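PDB 1BKP: thymidylate synthase A from Bacillus subtilis, which catalyses the reductive methylation of dUMP to dTMP, with 5,10-methylenetetrahydrofolate as both methyl donor and reductant. Local coordinates for the interface of chains A and B. Numbering follows the deposited sequence. Chains: chain A/B, Thymidylate synthase A.

Contact 1: the interface of chains A and B. Residues chain A 143, 165, 167, 176; chain B 178, 180, 218.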
ATOM      1  N   ILE A 143      -1.900   4.705 -10.077  1.00 12.56           N
ATOM      2  CA  ILE A 143      -2.225   3.575  -9.203  1.00 12.29           C
ATOM      3  C   ILE A 143      -3.280   2.605  -9.786  1.00  9.81           C
ATOM      4  O   ILE A 143      -4.157   3.078 -10.513  1.00 12.63           O
ATOM      5  CB  ILE A 143      -2.845   4.150  -7.907  1.00 12.40           C
ATOM      6  CG1 ILE A 143      -1.802   4.950  -7.084  1.00 17.57           C
ATOM      7  CG2 ILE A 143      -3.594   2.999  -7.081  1.00  9.03           C
ATOM      8  CD1 ILE A 143      -2.402   5.717  -5.980  1.00 24.57           C
ATOM      9  N   GLN A 165       1.702   1.075  -7.801  1.00 13.80           N
ATOM     10  CA  GLN A 165       1.853   2.547  -7.990  1.00 13.41           C
ATOM     11  C   GLN A 165       3.091   2.667  -8.922  1.00 13.12           C
ATOM     12  O   GLN A 165       4.109   2.025  -8.716  1.00 14.20           O
ATOM     13  CB  GLN A 165       2.062   3.312  -6.662  1.00  7.37           C
ATOM     14  CG  GLN A 165       2.166   4.808  -7.016  1.00  6.78           C
ATOM     15  CD  GLN A 165       1.999   5.697  -5.790  1.00 17.30           C
ATOM     16  OE1 GLN A 165       1.808   5.248  -4.725  1.00 15.17           O
ATOM     17  NE2 GLN A 165       2.045   7.029  -6.004  1.00 16.98           N
ATOM     18  N   TYR A 167       5.936   5.253 -11.139  1.00 15.43           N
ATOM     19  CA  TYR A 167       6.479   6.611 -11.053  1.00 15.85           C
ATOM     20  C   TYR A 167       7.356   6.759 -12.315  1.00 15.34           C
ATOM     21  O   TYR A 167       8.125   5.826 -12.665  1.00 12.62           O
ATOM     22  CB  TYR A 167       7.408   6.708  -9.848  1.00 15.91           C
ATOM     23  CG  TYR A 167       6.772   6.205  -8.563  1.00 19.69           C
ATOM     24  CD1 TYR A 167       6.804   4.848  -8.220  1.00 20.06           C
ATOM     25  CD2 TYR A 167       6.192   7.080  -7.658  1.00 19.02           C
ATOM     26  CE1 TYR A 167       6.282   4.401  -7.027  1.00 18.31           C
ATOM     27  CE2 TYR A 167       5.689   6.629  -6.441  1.00 18.41           C
ATOM     28  CZ  TYR A 167       5.749   5.295  -6.151  1.00 17.40           C
ATOM     29  OH  TYR A 167       5.300   4.862  -4.931  1.00 15.23           O
ATOM     30  N   GLU A 176       6.010   0.081  -7.831  1.00 11.64           N
ATOM     31  CA  GLU A 176       5.925  -0.324  -6.424  1.00 11.36           C
ATOM     32  C   GLU A 176       4.647  -1.174  -6.314  1.00 10.04           C
ATOM     33  O   GLU A 176       3.569  -0.745  -6.700  1.00 12.31           O
ATOM     34  CB  GLU A 176       5.843   0.917  -5.503  1.00 10.10           C
ATOM     35  CG  GLU A 176       5.819   0.525  -4.052  1.00 16.49           C
ATOM     36  CD  GLU A 176       6.225   1.632  -3.076  1.00 22.86           C
ATOM     37  OE1 GLU A 176       6.130   2.813  -3.450  1.00 19.41           O
ATOM     38  OE2 GLU A 176       6.622   1.307  -1.945  1.00 17.37           O
TER
ATOM     39  N   ARG B 178      -0.709   3.945   4.330  1.00 12.98           N
ATOM     40  CA  ARG B 178       0.042   4.361   3.147  1.00 14.61           C
ATOM     41  C   ARG B 178      -0.518   5.595   2.575  1.00  9.79           C
ATOM     42  O   ARG B 178      -1.738   5.689   2.330  1.00  9.20           O
ATOM     43  CB  ARG B 178       0.087   3.293   2.053  1.00 16.29           C
ATOM     44  CG  ARG B 178       1.062   3.677   0.851  1.00 10.33           C
ATOM     45  CD  ARG B 178       1.400   2.423   0.067  1.00 15.76           C
ATOM     46  NE  ARG B 178       2.415   2.809  -0.925  1.00 20.72           N
ATOM     47  CZ  ARG B 178       2.202   3.366  -2.126  1.00 16.72           C
ATOM     48  NH1 ARG B 178       0.964   3.620  -2.631  1.00 10.31           N
ATOM     49  NH2 ARG B 178       3.286   3.713  -2.852  1.00 18.60           N
ATOM     50  N   ARG B 180      -0.008   7.738  -0.987  1.00 10.76           N
ATOM     51  CA  ARG B 180       0.530   7.608  -2.352  1.00 12.53           C
ATOM     52  C   ARG B 180       1.557   8.721  -2.619  1.00 15.26           C
ATOM     53  O   ARG B 180       2.538   8.556  -3.373  1.00 16.16           O
ATOM     54  CB  ARG B 180      -0.624   7.768  -3.328  1.00 11.18           C
ATOM     55  CG  ARG B 180      -1.370   9.165  -3.221  1.00 11.49           C
ATOM     56  CD  ARG B 180      -2.336   9.316  -4.406  1.00 14.29           C
ATOM     57  NE  ARG B 180      -3.171  10.534  -4.256  1.00 19.14           N
ATOM     58  CZ  ARG B 180      -2.870  11.760  -4.691  1.00 21.76           C
ATOM     59  NH1 ARG B 180      -1.770  11.924  -5.393  1.00 17.45           N
ATOM     60  NH2 ARG B 180      -3.712  12.802  -4.483  1.00 16.46           N
ATOM     61  N   GLY B 218       4.698   6.764  -0.859  1.00 10.17           N
ATOM     62  CA  GLY B 218       5.167   6.461  -2.214  1.00 11.57           C
ATOM     63  C   GLY B 218       5.992   7.625  -2.771  1.00 11.36           C
ATOM     64  O   GLY B 218       7.187   7.590  -2.748  1.00 14.36           O
TER
HETATM   65  O   HOH W   1       5.308   2.914   0.043  1.00 25.45           O

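Contact 2: the interface of chains A and B. Residues chain A 148-150; chain B 115, 125, 145, 148-149, 151.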
ATOM      1  N   ASN A 148     -11.543  -3.232  -4.546  1.00 15.78           N
ATOM      2  CA  ASN A 148     -12.665  -2.353  -4.773  1.00 15.38           C
ATOM      3  C   ASN A 148     -13.612  -2.634  -3.580  1.00 20.12           C
ATOM      4  O   ASN A 148     -14.276  -3.668  -3.543  1.00 18.20           O
ATOM      5  CB  ASN A 148     -13.378  -2.760  -6.065  1.00 12.90           C
ATOM      6  CG  ASN A 148     -14.556  -1.830  -6.397  1.00 18.72           C
ATOM      7  OD1 ASN A 148     -15.213  -1.277  -5.495  1.00 24.78           O
ATOM      8  ND2 ASN A 148     -14.903  -1.749  -7.689  1.00 15.08           N
ATOM      9  N   PRO A 149     -13.767  -1.642  -2.674  1.00 20.14           N
ATOM     10  CA  PRO A 149     -14.619  -1.800  -1.467  1.00 19.11           C
ATOM     11  C   PRO A 149     -16.103  -2.114  -1.703  1.00 17.48           C
ATOM     12  O   PRO A 149     -16.726  -2.758  -0.889  1.00 18.50           O
ATOM     13  CB  PRO A 149     -14.383  -0.482  -0.681  1.00 18.09           C
ATOM     14  CG  PRO A 149     -13.972   0.526  -1.803  1.00 18.66           C
ATOM     15  CD  PRO A 149     -13.245  -0.260  -2.835  1.00 18.33           C
ATOM     16  N   ASP A 150     -16.603  -1.717  -2.855  1.00 16.49           N
ATOM     17  CA  ASP A 150     -18.022  -1.902  -3.178  1.00 18.47           C
ATOM     18  C   ASP A 150     -18.298  -3.318  -3.647  1.00 20.46           C
ATOM     19  O   ASP A 150     -19.439  -3.740  -3.667  1.00 22.03           O
ATOM     20  CB  ASP A 150     -18.409  -0.982  -4.345  1.00 18.26           C
ATOM     21  CG  ASP A 150     -18.644   0.444  -3.924  1.00 22.35           C
ATOM     22  OD1 ASP A 150     -19.026   0.722  -2.797  1.00 25.98           O
ATOM     23  OD2 ASP A 150     -18.498   1.314  -4.757  1.00 23.75           O
TER
ATOM     24  N   ASN B 115     -21.700  -1.030   2.111  1.00 23.37           N
ATOM     25  CA  ASN B 115     -21.446  -1.919   1.020  1.00 23.76           C
ATOM     26  C   ASN B 115     -20.917  -3.255   1.464  1.00 25.08           C
ATOM     27  O   ASN B 115     -20.451  -4.024   0.619  1.00 26.57           O
ATOM     28  CB  ASN B 115     -20.475  -1.273  -0.014  1.00 23.33           C
ATOM     29  CG  ASN B 115     -19.166  -0.718   0.622  1.00 26.81           C
ATOM     30  OD1 ASN B 115     -18.478   0.171   0.035  1.00 29.43           O
ATOM     31  ND2 ASN B 115     -18.851  -1.199   1.828  1.00 17.75           N
ATOM     32  N   GLN B 125     -17.394   0.494   5.860  1.00 15.92           N
ATOM     33  CA  GLN B 125     -16.052   0.021   6.117  1.00 16.51           C
ATOM     34  C   GLN B 125     -15.619   0.122   7.540  1.00 17.98           C
ATOM     35  O   GLN B 125     -14.884  -0.721   8.016  1.00 20.95           O
ATOM     36  CB  GLN B 125     -15.060   0.788   5.215  1.00 14.36           C
ATOM     37  CG  GLN B 125     -15.188   0.414   3.733  1.00 17.75           C
ATOM     38  CD  GLN B 125     -13.979   0.996   2.997  1.00 16.01           C
ATOM     39  OE1 GLN B 125     -12.851   0.607   3.294  1.00 16.64           O
ATOM     40  NE2 GLN B 125     -14.214   1.956   2.088  1.00 22.77           N
ATOM     41  N   MET B 145     -10.117   1.310   2.509  1.00 14.98           N
ATOM     42  CA  MET B 145      -9.644   1.824   1.214  1.00 15.22           C
ATOM     43  C   MET B 145     -10.454   3.033   0.839  1.00 13.04           C
ATOM     44  O   MET B 145     -11.707   2.903   0.707  1.00 12.92           O
ATOM     45  CB  MET B 145      -9.924   0.691   0.149  1.00 14.79           C
ATOM     46  CG  MET B 145      -9.429   0.975  -1.330  1.00 13.01           C
ATOM     47  SD  MET B 145      -7.753   1.440  -1.355  1.00 14.41           S
ATOM     48  CE  MET B 145      -6.822  -0.032  -0.722  1.00 15.36           C
ATOM     49  N   ASN B 148     -11.402   4.124  -4.420  1.00 16.32           N
ATOM     50  CA  ASN B 148     -12.402   3.324  -5.012  1.00 15.36           C
ATOM     51  C   ASN B 148     -12.237   3.600  -6.520  1.00 16.83           C
ATOM     52  O   ASN B 148     -12.569   4.631  -6.972  1.00 15.35           O
ATOM     53  CB  ASN B 148     -13.734   3.799  -4.459  1.00 10.05           C
ATOM     54  CG  ASN B 148     -14.890   2.977  -5.026  1.00 22.10           C
ATOM     55  OD1 ASN B 148     -14.817   2.489  -6.135  1.00 24.24           O
ATOM     56  ND2 ASN B 148     -15.962   2.888  -4.294  1.00 19.96           N
ATOM     57  N   PRO B 149     -11.832   2.575  -7.308  1.00 19.15           N
ATOM     58  CA  PRO B 149     -11.620   2.799  -8.739  1.00 18.28           C
ATOM     59  C   PRO B 149     -12.876   3.180  -9.551  1.00 17.58           C
ATOM     60  O   PRO B 149     -12.777   3.928 -10.516  1.00 20.69           O
ATOM     61  CB  PRO B 149     -10.867   1.539  -9.161  1.00 19.24           C
ATOM     62  CG  PRO B 149     -11.463   0.448  -8.264  1.00 21.22           C
ATOM     63  CD  PRO B 149     -11.765   1.135  -6.927  1.00 18.09           C
ATOM     64  N   GLU B 151     -15.057   5.278  -8.527  1.00 20.17           N
ATOM     65  CA  GLU B 151     -15.601   6.594  -8.188  1.00 19.28           C
ATOM     66  C   GLU B 151     -14.654   7.718  -8.230  1.00 18.44           C
ATOM     67  O   GLU B 151     -15.029   8.834  -7.912  1.00 19.70           O
ATOM     68  CB  GLU B 151     -16.316   6.556  -6.803  1.00 16.60           C
ATOM     69  CG  GLU B 151     -17.362   5.573  -6.756  1.00 13.53           C
ATOM     70  CD  GLU B 151     -18.516   6.042  -5.835  1.00 31.95           C
ATOM     71  OE1 GLU B 151     -18.449   5.800  -4.631  1.00 34.81           O
ATOM     72  OE2 GLU B 151     -19.465   6.679  -6.338  1.00 55.83           O
TER
HETATM   73  O   HOH W   2     -18.456  -5.550  -0.904  1.00 33.07           O

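Contact 1: the interface of chains A and B
In the dimer interface of thymidylate synthase, where the beta-sheets of the two subunits face each other, A:Gln165 on strand 161-169 meets B:Arg178 on strand 172-179. The guanidinium reaches the amide end-on and makes two hydrogen bonds to its carbonyl oxygen: B:Arg178 NH1 and NH2 each lie 2.8 Å from A:Gln165 OE1. Both bonds are bent (about 140° at H), as expected when two N-H groups share one oxygen. NH1 comes almost straight down the C=O axis, whereas NH2 arrives from above the carbonyl plane. The oxygen lies close to the guanidinium plane, but the amide plane is turned 87° from it. A:Gln165 has CG anti to the backbone N (chi1 -179°) and an extended chain, which carries the amide to the partner subunit. There its other branch, NE2, donates to the backbone oxygen O of B:Arg180 at 3.1 Å. A glutamine suits this place because one group both accepts and donates; a leucine here would probably leave both arginine nitrogens without their shared acceptor and the B:Arg180 carbonyl without its donor.

B:Arg178 NH2 also faces A:Glu176, forming a salt bridge of 3.0 Å to OE1 whose hydrogen bond is weak. The phenol OH of A:Tyr167 lies at the guanidinium edge, in plane and 3.1 Å from B:Arg178 NH2, where it can accept a hydrogen bond. The same hydroxyl donates to A:Glu176 OE1 at 2.7 Å, nearly in line with its C-O bond, and so positions the acid whose negative charge is likely to offset the arginine's. A water links B:Arg178 NE to A:Glu176 OE2, so the carboxylate also reaches the inner nitrogen of the guanidinium. B:Gly218, having no side chain, brings its backbone beside the CE2 edge and hydroxyl of A:Tyr167. The methyl CD1 of A:Ile143 packs on B:Arg180 CB at 3.8 Å, supporting the base of an arginine that in this family helps bind the dUMP phosphate in the partner subunit's active site.

Contact 2: the interface of chains A and B
A:Asp150 and B:Asn148 meet across the dimer interface by a nearly straight hydrogen bond, from the amide nitrogen ND2 of B:Asn148 to the carboxylate oxygen OD2 of A:Asp150 (3.0 Å, 163° at H). The acceptor lies in the plane of the asparagine amide, but the donor stands well above the carboxylate plane, and the two flat groups are turned 67° against each other. An asparagine fits here because it offers an N-H to the acid without adding charge. The other carboxylate branch, OD1, is modelled 2.9 Å from B:Asn115 OD1. Two such acceptors would clash, so the placing of that amide is doubtful; turned over, it could bring its nitrogen to the acid instead.

A:Pro149 packs beside these polar groups, with 61 Å² of its surface hidden by the partner. Its ring atom CB lies on the amide end of B:Gln125, 3.7 Å from NE2, while CG points towards B:Asn148. A water joins the A:Pro149 carbonyl oxygen to that of B:Asn115, loosely on the proline side.

Further out, the first shell is held by bonds within each chain. A:Asn148, with CG anti to its backbone N (chi1 -178°), folds OD1 back to accept from the backbone N of A:Asp150 at 3.0 Å, bracing the turn that presents the acid. On the partner, B:Gln125, at the start of helix 125-135, pairs with the backbone of B:Met145: OE1 accepts from N on a lone pair, and NE2 donates to O, fixing the amide against which the proline rests. Together the Asn-Pro-Asp loop of one subunit is docked against a loop, helix start and strand end of the other, helping to hold the homodimer together.

The centres of contact 1 and contact 2 lie about 18 Å apart on the same two-fold symmetric interface. By that symmetry the same short strand, 143-145, serves contact 1 at residue 143 and the twin of contact 2 at residue 145. Contact 1 is mainly between strands, through a network of hydrogen bonds and a salt bridge; contact 2 mainly sets a loop against loop, helix start and strand end. The centre of contact 1 is about 14 Å from A:Cys160 and that of contact 2 about 15 Å from B:Cys160, the catalytic nucleophiles. Because B:Arg180 of contact 1 belongs to the dUMP site shared between subunits, dimer packing probably helps shape the active sites.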